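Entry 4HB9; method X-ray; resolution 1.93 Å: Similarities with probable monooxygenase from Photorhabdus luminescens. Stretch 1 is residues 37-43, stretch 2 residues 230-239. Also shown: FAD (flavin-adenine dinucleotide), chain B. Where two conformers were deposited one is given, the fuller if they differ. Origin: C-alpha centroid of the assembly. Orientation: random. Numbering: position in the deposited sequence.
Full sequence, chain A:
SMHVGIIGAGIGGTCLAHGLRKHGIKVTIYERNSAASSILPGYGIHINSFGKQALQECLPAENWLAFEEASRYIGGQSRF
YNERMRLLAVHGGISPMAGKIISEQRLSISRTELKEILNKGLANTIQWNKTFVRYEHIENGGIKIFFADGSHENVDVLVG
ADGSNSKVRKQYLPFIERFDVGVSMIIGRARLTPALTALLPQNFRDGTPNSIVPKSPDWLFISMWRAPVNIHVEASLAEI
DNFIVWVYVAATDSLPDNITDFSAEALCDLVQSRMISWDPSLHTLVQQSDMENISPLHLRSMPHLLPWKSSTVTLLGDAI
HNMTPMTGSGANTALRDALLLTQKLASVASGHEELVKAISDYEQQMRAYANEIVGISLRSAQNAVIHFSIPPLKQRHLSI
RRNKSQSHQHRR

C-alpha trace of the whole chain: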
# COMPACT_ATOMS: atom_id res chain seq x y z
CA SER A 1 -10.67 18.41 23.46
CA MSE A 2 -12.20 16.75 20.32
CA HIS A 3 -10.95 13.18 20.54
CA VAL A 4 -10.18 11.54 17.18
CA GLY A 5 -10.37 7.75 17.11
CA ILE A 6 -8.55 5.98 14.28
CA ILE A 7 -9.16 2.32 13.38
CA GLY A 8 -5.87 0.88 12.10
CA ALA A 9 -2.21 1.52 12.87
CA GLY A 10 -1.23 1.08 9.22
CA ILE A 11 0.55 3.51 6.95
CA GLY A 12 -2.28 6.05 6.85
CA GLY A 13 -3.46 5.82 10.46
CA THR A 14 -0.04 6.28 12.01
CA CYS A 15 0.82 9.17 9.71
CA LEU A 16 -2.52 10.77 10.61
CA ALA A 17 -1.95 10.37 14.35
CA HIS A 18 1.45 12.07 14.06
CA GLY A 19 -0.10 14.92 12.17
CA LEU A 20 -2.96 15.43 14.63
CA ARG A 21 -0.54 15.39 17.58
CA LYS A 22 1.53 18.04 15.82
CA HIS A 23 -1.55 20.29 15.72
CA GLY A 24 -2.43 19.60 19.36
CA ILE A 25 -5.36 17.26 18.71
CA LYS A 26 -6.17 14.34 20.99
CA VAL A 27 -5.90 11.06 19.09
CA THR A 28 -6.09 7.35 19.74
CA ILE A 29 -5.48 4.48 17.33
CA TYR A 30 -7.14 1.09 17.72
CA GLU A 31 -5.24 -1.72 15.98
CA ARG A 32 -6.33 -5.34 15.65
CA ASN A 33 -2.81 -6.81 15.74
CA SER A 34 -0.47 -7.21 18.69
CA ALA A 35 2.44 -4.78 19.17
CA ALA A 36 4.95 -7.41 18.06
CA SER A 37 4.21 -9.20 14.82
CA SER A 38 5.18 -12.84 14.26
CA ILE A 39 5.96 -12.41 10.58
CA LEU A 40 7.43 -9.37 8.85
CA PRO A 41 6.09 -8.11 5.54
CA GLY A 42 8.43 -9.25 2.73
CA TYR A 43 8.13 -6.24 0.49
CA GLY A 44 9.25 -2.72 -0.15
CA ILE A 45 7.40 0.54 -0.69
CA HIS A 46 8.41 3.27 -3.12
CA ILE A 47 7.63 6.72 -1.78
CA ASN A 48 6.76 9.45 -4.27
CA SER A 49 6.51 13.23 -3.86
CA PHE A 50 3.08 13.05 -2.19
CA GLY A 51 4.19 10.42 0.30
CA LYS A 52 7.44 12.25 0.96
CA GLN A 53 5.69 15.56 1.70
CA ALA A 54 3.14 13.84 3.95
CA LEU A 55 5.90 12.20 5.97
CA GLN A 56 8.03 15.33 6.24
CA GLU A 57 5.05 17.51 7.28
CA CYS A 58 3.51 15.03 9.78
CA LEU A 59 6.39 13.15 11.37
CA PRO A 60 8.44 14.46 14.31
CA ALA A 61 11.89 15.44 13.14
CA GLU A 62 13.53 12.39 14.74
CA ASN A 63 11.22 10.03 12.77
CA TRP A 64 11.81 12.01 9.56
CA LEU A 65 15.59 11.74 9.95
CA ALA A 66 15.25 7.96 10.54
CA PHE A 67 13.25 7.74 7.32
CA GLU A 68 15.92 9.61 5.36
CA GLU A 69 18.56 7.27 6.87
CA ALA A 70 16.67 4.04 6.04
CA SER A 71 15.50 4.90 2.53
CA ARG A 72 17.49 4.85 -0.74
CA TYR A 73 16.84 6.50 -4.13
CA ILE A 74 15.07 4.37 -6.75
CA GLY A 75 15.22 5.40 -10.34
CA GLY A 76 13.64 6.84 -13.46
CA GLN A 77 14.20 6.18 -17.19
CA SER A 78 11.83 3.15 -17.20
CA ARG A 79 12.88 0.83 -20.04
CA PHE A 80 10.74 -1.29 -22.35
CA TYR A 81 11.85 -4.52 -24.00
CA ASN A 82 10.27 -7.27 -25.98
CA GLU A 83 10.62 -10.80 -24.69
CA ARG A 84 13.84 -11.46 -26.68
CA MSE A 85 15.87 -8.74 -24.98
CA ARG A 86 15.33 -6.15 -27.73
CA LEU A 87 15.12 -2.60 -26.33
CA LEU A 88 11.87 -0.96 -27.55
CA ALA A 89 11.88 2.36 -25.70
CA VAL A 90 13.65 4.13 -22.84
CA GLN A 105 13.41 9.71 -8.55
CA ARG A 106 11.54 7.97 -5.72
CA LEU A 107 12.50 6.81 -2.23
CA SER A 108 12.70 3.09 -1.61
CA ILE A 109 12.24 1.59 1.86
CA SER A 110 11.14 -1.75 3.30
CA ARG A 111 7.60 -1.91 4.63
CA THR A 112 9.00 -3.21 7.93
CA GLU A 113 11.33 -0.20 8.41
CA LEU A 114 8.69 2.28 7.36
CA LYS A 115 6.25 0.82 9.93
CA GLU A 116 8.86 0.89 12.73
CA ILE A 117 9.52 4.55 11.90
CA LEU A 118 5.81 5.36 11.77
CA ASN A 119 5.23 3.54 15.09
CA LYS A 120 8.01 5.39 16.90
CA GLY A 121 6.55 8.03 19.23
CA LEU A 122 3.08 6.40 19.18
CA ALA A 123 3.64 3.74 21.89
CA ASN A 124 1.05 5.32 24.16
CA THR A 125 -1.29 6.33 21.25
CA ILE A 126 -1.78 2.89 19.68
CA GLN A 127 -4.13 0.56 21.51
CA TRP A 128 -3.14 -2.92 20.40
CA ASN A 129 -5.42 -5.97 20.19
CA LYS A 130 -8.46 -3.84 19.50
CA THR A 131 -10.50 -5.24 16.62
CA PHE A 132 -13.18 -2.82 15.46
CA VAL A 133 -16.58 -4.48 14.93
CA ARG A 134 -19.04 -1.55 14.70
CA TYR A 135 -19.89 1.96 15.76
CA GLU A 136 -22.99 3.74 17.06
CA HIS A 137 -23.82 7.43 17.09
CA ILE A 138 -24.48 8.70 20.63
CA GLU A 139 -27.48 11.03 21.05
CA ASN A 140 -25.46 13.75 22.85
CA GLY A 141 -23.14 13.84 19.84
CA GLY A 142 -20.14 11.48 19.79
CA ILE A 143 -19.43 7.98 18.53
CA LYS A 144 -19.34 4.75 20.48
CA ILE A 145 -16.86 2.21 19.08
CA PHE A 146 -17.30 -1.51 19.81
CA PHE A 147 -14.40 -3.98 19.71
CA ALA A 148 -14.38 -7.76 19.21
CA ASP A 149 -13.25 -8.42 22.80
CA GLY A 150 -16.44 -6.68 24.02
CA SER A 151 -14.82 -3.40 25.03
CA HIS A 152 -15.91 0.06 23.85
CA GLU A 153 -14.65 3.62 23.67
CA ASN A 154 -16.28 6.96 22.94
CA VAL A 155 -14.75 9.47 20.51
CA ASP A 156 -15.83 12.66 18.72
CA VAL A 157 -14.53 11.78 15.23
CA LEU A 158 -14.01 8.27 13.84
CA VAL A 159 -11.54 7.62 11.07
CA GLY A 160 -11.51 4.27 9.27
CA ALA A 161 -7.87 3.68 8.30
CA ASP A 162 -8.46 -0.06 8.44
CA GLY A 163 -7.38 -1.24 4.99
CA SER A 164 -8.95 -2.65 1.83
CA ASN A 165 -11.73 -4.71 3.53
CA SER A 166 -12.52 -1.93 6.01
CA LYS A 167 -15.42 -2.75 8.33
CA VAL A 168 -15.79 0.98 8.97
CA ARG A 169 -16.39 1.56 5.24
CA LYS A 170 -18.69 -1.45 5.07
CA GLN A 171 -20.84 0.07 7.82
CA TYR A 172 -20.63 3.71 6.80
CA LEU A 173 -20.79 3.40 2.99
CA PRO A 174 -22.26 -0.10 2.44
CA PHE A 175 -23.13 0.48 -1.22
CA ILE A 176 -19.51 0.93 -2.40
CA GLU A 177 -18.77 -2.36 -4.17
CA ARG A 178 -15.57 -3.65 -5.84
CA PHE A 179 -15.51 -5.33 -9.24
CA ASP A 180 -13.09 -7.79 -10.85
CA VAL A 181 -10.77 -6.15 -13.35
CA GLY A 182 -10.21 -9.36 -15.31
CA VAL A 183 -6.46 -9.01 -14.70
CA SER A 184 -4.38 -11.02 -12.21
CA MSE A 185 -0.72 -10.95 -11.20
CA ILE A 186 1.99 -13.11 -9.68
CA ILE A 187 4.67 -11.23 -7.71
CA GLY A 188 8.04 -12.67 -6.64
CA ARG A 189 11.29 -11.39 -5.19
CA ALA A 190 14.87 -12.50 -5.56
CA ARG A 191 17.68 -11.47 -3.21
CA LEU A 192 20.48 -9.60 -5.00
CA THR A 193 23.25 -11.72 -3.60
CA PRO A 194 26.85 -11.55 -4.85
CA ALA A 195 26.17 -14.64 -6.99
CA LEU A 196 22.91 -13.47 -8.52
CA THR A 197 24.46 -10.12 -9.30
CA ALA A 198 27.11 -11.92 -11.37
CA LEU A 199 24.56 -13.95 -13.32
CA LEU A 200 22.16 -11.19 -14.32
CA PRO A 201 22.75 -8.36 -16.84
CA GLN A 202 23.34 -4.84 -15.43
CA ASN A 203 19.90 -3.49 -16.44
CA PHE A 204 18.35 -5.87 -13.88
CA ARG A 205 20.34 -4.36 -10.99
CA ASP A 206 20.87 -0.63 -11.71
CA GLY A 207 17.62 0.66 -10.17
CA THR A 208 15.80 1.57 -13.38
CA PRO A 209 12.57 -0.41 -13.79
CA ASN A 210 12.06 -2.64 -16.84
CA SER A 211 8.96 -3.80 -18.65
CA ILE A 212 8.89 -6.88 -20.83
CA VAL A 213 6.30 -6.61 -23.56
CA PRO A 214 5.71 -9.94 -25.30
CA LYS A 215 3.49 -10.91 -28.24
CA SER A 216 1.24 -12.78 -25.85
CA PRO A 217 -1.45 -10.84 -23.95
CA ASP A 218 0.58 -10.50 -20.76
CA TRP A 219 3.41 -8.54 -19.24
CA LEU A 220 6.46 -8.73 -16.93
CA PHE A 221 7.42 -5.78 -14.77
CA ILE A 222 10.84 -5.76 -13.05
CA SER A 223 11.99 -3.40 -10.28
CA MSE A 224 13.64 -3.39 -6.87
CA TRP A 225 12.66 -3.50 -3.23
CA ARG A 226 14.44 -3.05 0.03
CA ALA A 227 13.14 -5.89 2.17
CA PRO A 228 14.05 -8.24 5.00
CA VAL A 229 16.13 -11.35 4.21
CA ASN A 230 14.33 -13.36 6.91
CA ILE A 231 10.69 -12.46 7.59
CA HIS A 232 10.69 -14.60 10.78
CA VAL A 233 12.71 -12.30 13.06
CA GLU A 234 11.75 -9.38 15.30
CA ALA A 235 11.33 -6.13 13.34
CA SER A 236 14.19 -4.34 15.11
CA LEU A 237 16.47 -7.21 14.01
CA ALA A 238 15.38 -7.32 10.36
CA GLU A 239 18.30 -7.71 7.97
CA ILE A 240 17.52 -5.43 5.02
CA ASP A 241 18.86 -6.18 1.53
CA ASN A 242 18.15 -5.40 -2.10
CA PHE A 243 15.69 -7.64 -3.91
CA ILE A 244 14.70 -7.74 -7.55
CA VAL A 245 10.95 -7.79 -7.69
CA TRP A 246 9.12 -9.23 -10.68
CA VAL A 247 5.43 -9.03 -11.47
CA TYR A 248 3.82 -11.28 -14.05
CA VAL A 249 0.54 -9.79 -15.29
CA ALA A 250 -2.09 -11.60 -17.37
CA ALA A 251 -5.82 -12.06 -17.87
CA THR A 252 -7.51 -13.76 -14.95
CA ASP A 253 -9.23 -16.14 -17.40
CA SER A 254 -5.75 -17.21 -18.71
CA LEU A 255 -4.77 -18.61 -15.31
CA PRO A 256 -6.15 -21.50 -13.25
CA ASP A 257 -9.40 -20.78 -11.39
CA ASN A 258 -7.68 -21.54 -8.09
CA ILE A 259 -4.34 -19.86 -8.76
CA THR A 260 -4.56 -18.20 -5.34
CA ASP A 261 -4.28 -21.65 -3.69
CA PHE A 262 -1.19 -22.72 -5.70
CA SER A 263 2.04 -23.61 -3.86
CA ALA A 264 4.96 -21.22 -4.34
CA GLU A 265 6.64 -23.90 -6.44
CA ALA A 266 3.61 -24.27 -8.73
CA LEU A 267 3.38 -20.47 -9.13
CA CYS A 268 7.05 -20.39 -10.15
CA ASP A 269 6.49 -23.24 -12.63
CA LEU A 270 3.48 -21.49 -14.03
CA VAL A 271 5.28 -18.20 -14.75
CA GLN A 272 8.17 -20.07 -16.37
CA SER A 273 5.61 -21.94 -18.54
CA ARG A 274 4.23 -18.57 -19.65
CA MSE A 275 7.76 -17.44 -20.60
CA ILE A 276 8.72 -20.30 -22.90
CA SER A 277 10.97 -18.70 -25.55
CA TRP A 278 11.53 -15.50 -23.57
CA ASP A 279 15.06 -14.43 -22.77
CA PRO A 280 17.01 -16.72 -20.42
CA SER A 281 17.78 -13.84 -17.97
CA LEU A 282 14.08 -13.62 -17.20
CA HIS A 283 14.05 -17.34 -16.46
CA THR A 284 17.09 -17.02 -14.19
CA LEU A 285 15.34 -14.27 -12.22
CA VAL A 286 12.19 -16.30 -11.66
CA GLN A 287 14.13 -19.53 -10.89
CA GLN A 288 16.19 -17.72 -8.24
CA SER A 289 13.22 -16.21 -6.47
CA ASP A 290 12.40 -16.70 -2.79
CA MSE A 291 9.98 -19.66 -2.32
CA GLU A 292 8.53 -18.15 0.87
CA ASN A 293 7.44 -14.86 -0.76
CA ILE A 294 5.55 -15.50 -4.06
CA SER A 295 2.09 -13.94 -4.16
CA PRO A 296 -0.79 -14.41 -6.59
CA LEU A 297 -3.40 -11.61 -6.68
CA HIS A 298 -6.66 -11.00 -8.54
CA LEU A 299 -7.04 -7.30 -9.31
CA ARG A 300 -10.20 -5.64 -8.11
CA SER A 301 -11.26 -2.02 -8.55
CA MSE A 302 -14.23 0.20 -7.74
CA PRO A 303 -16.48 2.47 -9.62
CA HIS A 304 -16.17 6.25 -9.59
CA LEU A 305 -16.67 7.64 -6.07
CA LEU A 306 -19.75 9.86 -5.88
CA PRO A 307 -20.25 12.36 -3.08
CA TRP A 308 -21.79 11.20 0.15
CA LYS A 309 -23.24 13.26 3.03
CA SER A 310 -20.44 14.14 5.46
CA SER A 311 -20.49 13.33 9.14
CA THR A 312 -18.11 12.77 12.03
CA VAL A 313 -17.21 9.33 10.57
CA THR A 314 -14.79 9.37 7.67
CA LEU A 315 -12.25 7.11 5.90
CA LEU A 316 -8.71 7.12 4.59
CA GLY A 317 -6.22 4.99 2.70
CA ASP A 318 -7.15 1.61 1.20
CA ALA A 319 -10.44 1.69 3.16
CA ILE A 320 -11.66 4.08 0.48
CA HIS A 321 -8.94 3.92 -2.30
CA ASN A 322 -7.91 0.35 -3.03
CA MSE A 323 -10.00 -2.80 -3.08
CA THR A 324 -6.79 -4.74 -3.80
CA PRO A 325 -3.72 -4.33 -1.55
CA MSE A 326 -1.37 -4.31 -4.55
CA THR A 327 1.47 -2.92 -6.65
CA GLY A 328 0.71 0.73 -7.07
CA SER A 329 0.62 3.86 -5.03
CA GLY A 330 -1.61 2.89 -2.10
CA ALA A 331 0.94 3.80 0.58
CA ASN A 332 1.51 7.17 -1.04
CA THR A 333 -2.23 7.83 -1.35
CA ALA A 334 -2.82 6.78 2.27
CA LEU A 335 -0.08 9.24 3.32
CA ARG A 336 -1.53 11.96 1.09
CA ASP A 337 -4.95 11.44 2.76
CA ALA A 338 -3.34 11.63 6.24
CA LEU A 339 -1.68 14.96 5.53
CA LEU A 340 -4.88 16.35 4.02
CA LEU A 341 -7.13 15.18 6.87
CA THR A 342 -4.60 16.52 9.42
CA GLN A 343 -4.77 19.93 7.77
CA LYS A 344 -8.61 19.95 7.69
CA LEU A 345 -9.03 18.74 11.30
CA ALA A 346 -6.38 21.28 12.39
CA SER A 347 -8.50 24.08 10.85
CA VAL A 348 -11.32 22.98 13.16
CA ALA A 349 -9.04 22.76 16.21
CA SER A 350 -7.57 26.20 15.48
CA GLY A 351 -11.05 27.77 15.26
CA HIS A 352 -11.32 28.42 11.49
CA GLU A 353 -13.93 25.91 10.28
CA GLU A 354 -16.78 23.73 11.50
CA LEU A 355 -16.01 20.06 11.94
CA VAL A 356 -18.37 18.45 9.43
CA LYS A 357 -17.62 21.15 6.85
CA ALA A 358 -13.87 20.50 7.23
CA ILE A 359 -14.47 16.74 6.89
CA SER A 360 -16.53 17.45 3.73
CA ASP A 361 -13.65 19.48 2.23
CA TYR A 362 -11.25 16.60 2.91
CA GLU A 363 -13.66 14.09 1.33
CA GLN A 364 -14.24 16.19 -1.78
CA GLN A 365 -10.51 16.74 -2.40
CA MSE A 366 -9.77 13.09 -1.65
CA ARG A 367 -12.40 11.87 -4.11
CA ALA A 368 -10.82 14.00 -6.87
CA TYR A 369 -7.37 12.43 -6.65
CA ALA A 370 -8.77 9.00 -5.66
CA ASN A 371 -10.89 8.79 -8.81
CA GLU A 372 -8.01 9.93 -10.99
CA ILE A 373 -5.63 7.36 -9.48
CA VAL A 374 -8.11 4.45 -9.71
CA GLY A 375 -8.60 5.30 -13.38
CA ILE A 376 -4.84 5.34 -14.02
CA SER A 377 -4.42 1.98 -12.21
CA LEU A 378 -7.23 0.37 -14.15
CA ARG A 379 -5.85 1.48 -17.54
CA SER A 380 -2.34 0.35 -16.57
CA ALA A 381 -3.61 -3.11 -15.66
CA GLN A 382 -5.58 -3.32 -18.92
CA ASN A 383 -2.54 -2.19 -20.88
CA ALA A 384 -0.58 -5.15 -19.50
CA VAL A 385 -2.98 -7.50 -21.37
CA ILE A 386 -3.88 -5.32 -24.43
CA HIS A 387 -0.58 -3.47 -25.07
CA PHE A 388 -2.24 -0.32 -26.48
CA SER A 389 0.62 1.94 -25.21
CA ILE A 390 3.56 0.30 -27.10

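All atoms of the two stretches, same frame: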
# COMPACT_ATOMS: atom_id res chain seq x y z
N SER A 37 4.75 -8.29 15.82
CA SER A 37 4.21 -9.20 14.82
C SER A 37 5.03 -10.49 14.88
O SER A 37 6.14 -10.49 15.39
CB SER A 37 4.27 -8.58 13.42
OG SER A 37 3.42 -9.30 12.54
N SER A 38 4.45 -11.58 14.38
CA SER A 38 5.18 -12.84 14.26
C SER A 38 5.99 -12.88 12.96
O SER A 38 7.14 -13.35 12.94
CB SER A 38 4.22 -14.03 14.30
OG SER A 38 4.02 -14.48 15.63
N ILE A 39 5.37 -12.39 11.90
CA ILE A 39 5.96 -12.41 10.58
C ILE A 39 6.13 -10.97 10.11
O ILE A 39 5.28 -10.13 10.35
CB ILE A 39 5.04 -13.16 9.59
CG1 ILE A 39 4.52 -14.47 10.20
CG2 ILE A 39 5.76 -13.44 8.28
CD1 ILE A 39 5.59 -15.48 10.54
N LEU A 40 7.23 -10.69 9.43
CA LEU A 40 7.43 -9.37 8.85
C LEU A 40 6.86 -9.36 7.44
O LEU A 40 6.88 -10.39 6.77
CB LEU A 40 8.91 -9.02 8.82
CG LEU A 40 9.65 -9.11 10.15
CD1 LEU A 40 11.10 -8.79 9.89
CD2 LEU A 40 9.05 -8.20 11.21
N PRO A 41 6.36 -8.21 6.97
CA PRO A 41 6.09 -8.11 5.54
C PRO A 41 7.39 -8.29 4.72
O PRO A 41 8.45 -7.84 5.13
CB PRO A 41 5.56 -6.67 5.39
CG PRO A 41 6.17 -5.93 6.53
CD PRO A 41 6.15 -6.92 7.66
N GLY A 42 7.27 -8.92 3.56
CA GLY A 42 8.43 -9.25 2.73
C GLY A 42 8.76 -8.26 1.64
O GLY A 42 9.66 -8.50 0.82
N TYR A 43 8.03 -7.15 1.61
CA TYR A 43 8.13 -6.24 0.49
C TYR A 43 8.55 -4.84 0.84
O TYR A 43 8.59 -4.44 2.00
CB TYR A 43 6.82 -6.24 -0.30
CG TYR A 43 5.59 -5.78 0.50
CD1 TYR A 43 4.86 -6.70 1.26
CD2 TYR A 43 5.18 -4.47 0.47
CE1 TYR A 43 3.74 -6.30 1.97
CE2 TYR A 43 4.05 -4.06 1.17
CZ TYR A 43 3.33 -4.97 1.90
OH TYR A 43 2.23 -4.56 2.59
N ASN A 230 15.06 -12.34 6.16
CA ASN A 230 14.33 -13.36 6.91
C ASN A 230 13.11 -12.72 7.53
O ASN A 230 13.25 -11.90 8.42
CB ASN A 230 15.23 -13.95 8.00
CG ASN A 230 14.57 -15.09 8.78
OD1 ASN A 230 13.37 -15.34 8.64
ND2 ASN A 230 15.37 -15.80 9.59
N ILE A 231 11.92 -13.09 7.07
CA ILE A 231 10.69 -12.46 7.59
C ILE A 231 10.28 -12.98 8.98
O ILE A 231 9.29 -12.51 9.54
CB ILE A 231 9.52 -12.58 6.60
CG1 ILE A 231 9.14 -14.04 6.36
CG2 ILE A 231 9.88 -11.90 5.29
CD1 ILE A 231 7.89 -14.21 5.53
N HIS A 232 11.04 -13.94 9.52
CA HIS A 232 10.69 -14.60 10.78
C HIS A 232 11.50 -14.13 11.97
O HIS A 232 11.68 -14.88 12.92
CB HIS A 232 10.86 -16.11 10.66
CG HIS A 232 10.08 -16.71 9.54
ND1 HIS A 232 8.71 -16.78 9.56
CD2 HIS A 232 10.47 -17.22 8.35
CE1 HIS A 232 8.28 -17.31 8.43
NE2 HIS A 232 9.34 -17.60 7.68
N VAL A 233 11.99 -12.89 11.92
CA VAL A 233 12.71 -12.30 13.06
C VAL A 233 11.93 -11.09 13.57
O VAL A 233 10.99 -10.62 12.90
CB VAL A 233 14.14 -11.89 12.69
CG1 VAL A 233 14.91 -13.08 12.14
CG2 VAL A 233 14.17 -10.75 11.68
N GLU A 234 12.29 -10.61 14.75
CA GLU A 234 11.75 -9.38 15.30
C GLU A 234 12.10 -8.22 14.37
O GLU A 234 13.24 -8.16 13.88
CB GLU A 234 12.34 -9.10 16.70
CG GLU A 234 11.96 -10.11 17.77
CD GLU A 234 12.78 -9.97 19.05
OE1 GLU A 234 13.27 -8.85 19.34
OE2 GLU A 234 12.93 -10.98 19.77
N ALA A 235 11.15 -7.32 14.16
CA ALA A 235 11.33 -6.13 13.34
C ALA A 235 12.64 -5.40 13.57
O ALA A 235 13.35 -5.08 12.62
CB ALA A 235 10.16 -5.18 13.53
N SER A 236 12.99 -5.13 14.83
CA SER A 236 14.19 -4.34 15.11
C SER A 236 15.46 -5.08 14.70
O SER A 236 16.52 -4.48 14.60
CB SER A 236 14.28 -3.99 16.62
OG SER A 236 14.57 -5.15 17.39
N LEU A 237 15.35 -6.38 14.46
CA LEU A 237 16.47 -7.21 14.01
C LEU A 237 16.41 -7.54 12.52
O LEU A 237 17.20 -8.34 12.03
CB LEU A 237 16.50 -8.50 14.82
CG LEU A 237 16.77 -8.32 16.32
CD1 LEU A 237 16.78 -9.68 17.00
CD2 LEU A 237 18.09 -7.59 16.59
N ALA A 238 15.50 -6.94 11.77
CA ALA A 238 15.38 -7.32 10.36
C ALA A 238 16.70 -7.01 9.67
O ALA A 238 17.32 -5.98 9.93
CB ALA A 238 14.24 -6.56 9.69
N GLU A 239 17.13 -7.93 8.81
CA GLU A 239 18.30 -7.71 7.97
C GLU A 239 17.84 -7.26 6.57
O GLU A 239 17.28 -8.04 5.80
CB GLU A 239 19.11 -9.02 7.86
CG GLU A 239 20.34 -8.91 6.98
CD GLU A 239 21.03 -10.25 6.78
OE1 GLU A 239 20.63 -11.26 7.41
OE2 GLU A 239 22.00 -10.29 5.99
PA FAD B . -2.78 -0.69 5.89
O1A FAD B . -1.39 -0.10 5.84
O2A FAD B . -3.16 -2.02 5.34
O5B FAD B . -3.29 -0.60 7.40
C5B FAD B . -4.56 -1.10 7.80
C4B FAD B . -4.43 -1.35 9.29
O4B FAD B . -5.75 -1.57 9.83
C3B FAD B . -3.57 -2.59 9.63
O3B FAD B . -2.65 -2.31 10.68
C2B FAD B . -4.62 -3.60 10.04
O2B FAD B . -4.18 -4.59 10.96
C1B FAD B . -5.68 -2.69 10.69
N9A FAD B . -7.03 -3.24 10.77
C8A FAD B . -7.74 -3.87 9.80
N7A FAD B . -9.00 -4.17 10.23
C5A FAD B . -9.08 -3.73 11.50
C6A FAD B . -10.13 -3.76 12.53
N6A FAD B . -11.31 -4.35 12.20
N1A FAD B . -9.86 -3.22 13.74
C2A FAD B . -8.68 -2.63 14.00
N3A FAD B . -7.66 -2.57 13.11
C4A FAD B . -7.81 -3.10 11.86
N1 FAD B . 2.17 1.44 -2.09
C2 FAD B . 2.94 2.43 -2.59
O2 FAD B . 2.56 3.65 -2.55
N3 FAD B . 4.14 2.15 -3.13
C4 FAD B . 4.64 0.92 -3.27
O4 FAD B . 5.76 0.74 -3.81
C4X FAD B . 3.84 -0.22 -2.79
N5 FAD B . 4.27 -1.51 -2.88
C5X FAD B . 3.49 -2.51 -2.43
C6 FAD B . 3.91 -3.83 -2.53
C7 FAD B . 3.12 -4.89 -2.06
C7M FAD B . 3.58 -6.33 -2.18
C8 FAD B . 1.81 -4.60 -1.45
C8M FAD B . 0.94 -5.72 -0.92
C9 FAD B . 1.39 -3.28 -1.34
C9A FAD B . 2.17 -2.21 -1.80
N10 FAD B . 1.73 -0.88 -1.69
C10 FAD B . 2.54 0.14 -2.18
C1' FAD B . 0.41 -0.52 -1.12
C2' FAD B . 0.47 -0.14 0.36
O2' FAD B . 1.18 -1.12 1.10
C3' FAD B . -0.95 -0.02 0.89
O3' FAD B . -1.74 0.68 -0.06
C4' FAD B . -0.96 0.74 2.21
O4' FAD B . -0.56 -0.15 3.23
C5' FAD B . -2.33 1.29 2.55
O5' FAD B . -2.22 1.97 3.78
P FAD B . -3.46 1.90 4.79
O1P FAD B . -2.98 2.63 6.02
O2P FAD B . -4.71 2.34 4.07
O3P FAD B . -3.74 0.35 5.14
O HOH W 1 8.39 -7.93 15.15
O HOH W 2 8.52 -11.01 13.44

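This is a small, loop-to-loop contact, distant in sequence, in which one backbone hydrogen bond fixes the register and one leucine side chain fills a pocket built by a turn. The two stretches bury 384 Å² between them, and neither offers a strand to the other, so the pairing does not extend into a sheet. The pin is Leu40 N, which donates to Ile231 O at 2.8 Å with an N-H...acceptor angle of 165°, close to straight. The same carbonyl also receives a CA-H...O contact from the preceding residue, with Ile39 CA 3.5 Å from Ile231 O. One acceptor thus meets two successive residues, and the CA atoms of Leu40 and Ile231 lie 4.7 Å apart.

With the backbone set, Leu40 has the largest area covered by the other stretch of any residue here, with Ile231 second. Its side chain leaves sideways and, in an m,t rotamer, spreads its two methyls over different parts of the turn. Leu40 CD1 lies 4.1 Å from Val233 CG2 and 3.9 Å from Ala238 CB, while Leu40 CD2 lies 4.0 Å from Ala235 CB. Its branch point sits close to the polar backbone as well, Leu40 CG being 3.4 Å from Val233 O. The shape of this pocket owes much to the short 3-10 segment at 235-237, where Leu237 N bonds to Glu234 O at 2.8 Å and Ala238 N to Ala235 O at 3.0 Å. That fold brings two alanines, three positions apart, to the same leucine.

Ile231 packs on the other stretch around its own hydrogen bond. Ile231 CD1 meets Ile39 CG2 at 3.6 Å, and Ile231 CG2 comes within 4.0 Å of Gly42 CA. Next to it, His232 starts away from the partner, but its ring returns: Ile39 CD1 approaches the ring edge, 3.5 Å from His232 ND1.

Each loop also braces itself. Ser37 OG donates to Ile39 O at 3.0 Å, and His232 N donates to Asn230 OD1 at 2.9 Å, so side chains hold the backbone just around the residues that pair. Water also lies between the two loops. Water 1 accepts from Ala235 N at 3.0 Å and makes a weak bond to Ser37 O at 3.4 Å; the O atom of water 2 lies 3.1 Å from Ser37 O and 2.6 Å from Val233 O. Beyond the contact, Tyr43 turns to the cofactor, its CD2 3.3 Å from FAD C7, which lies over one face of the ring.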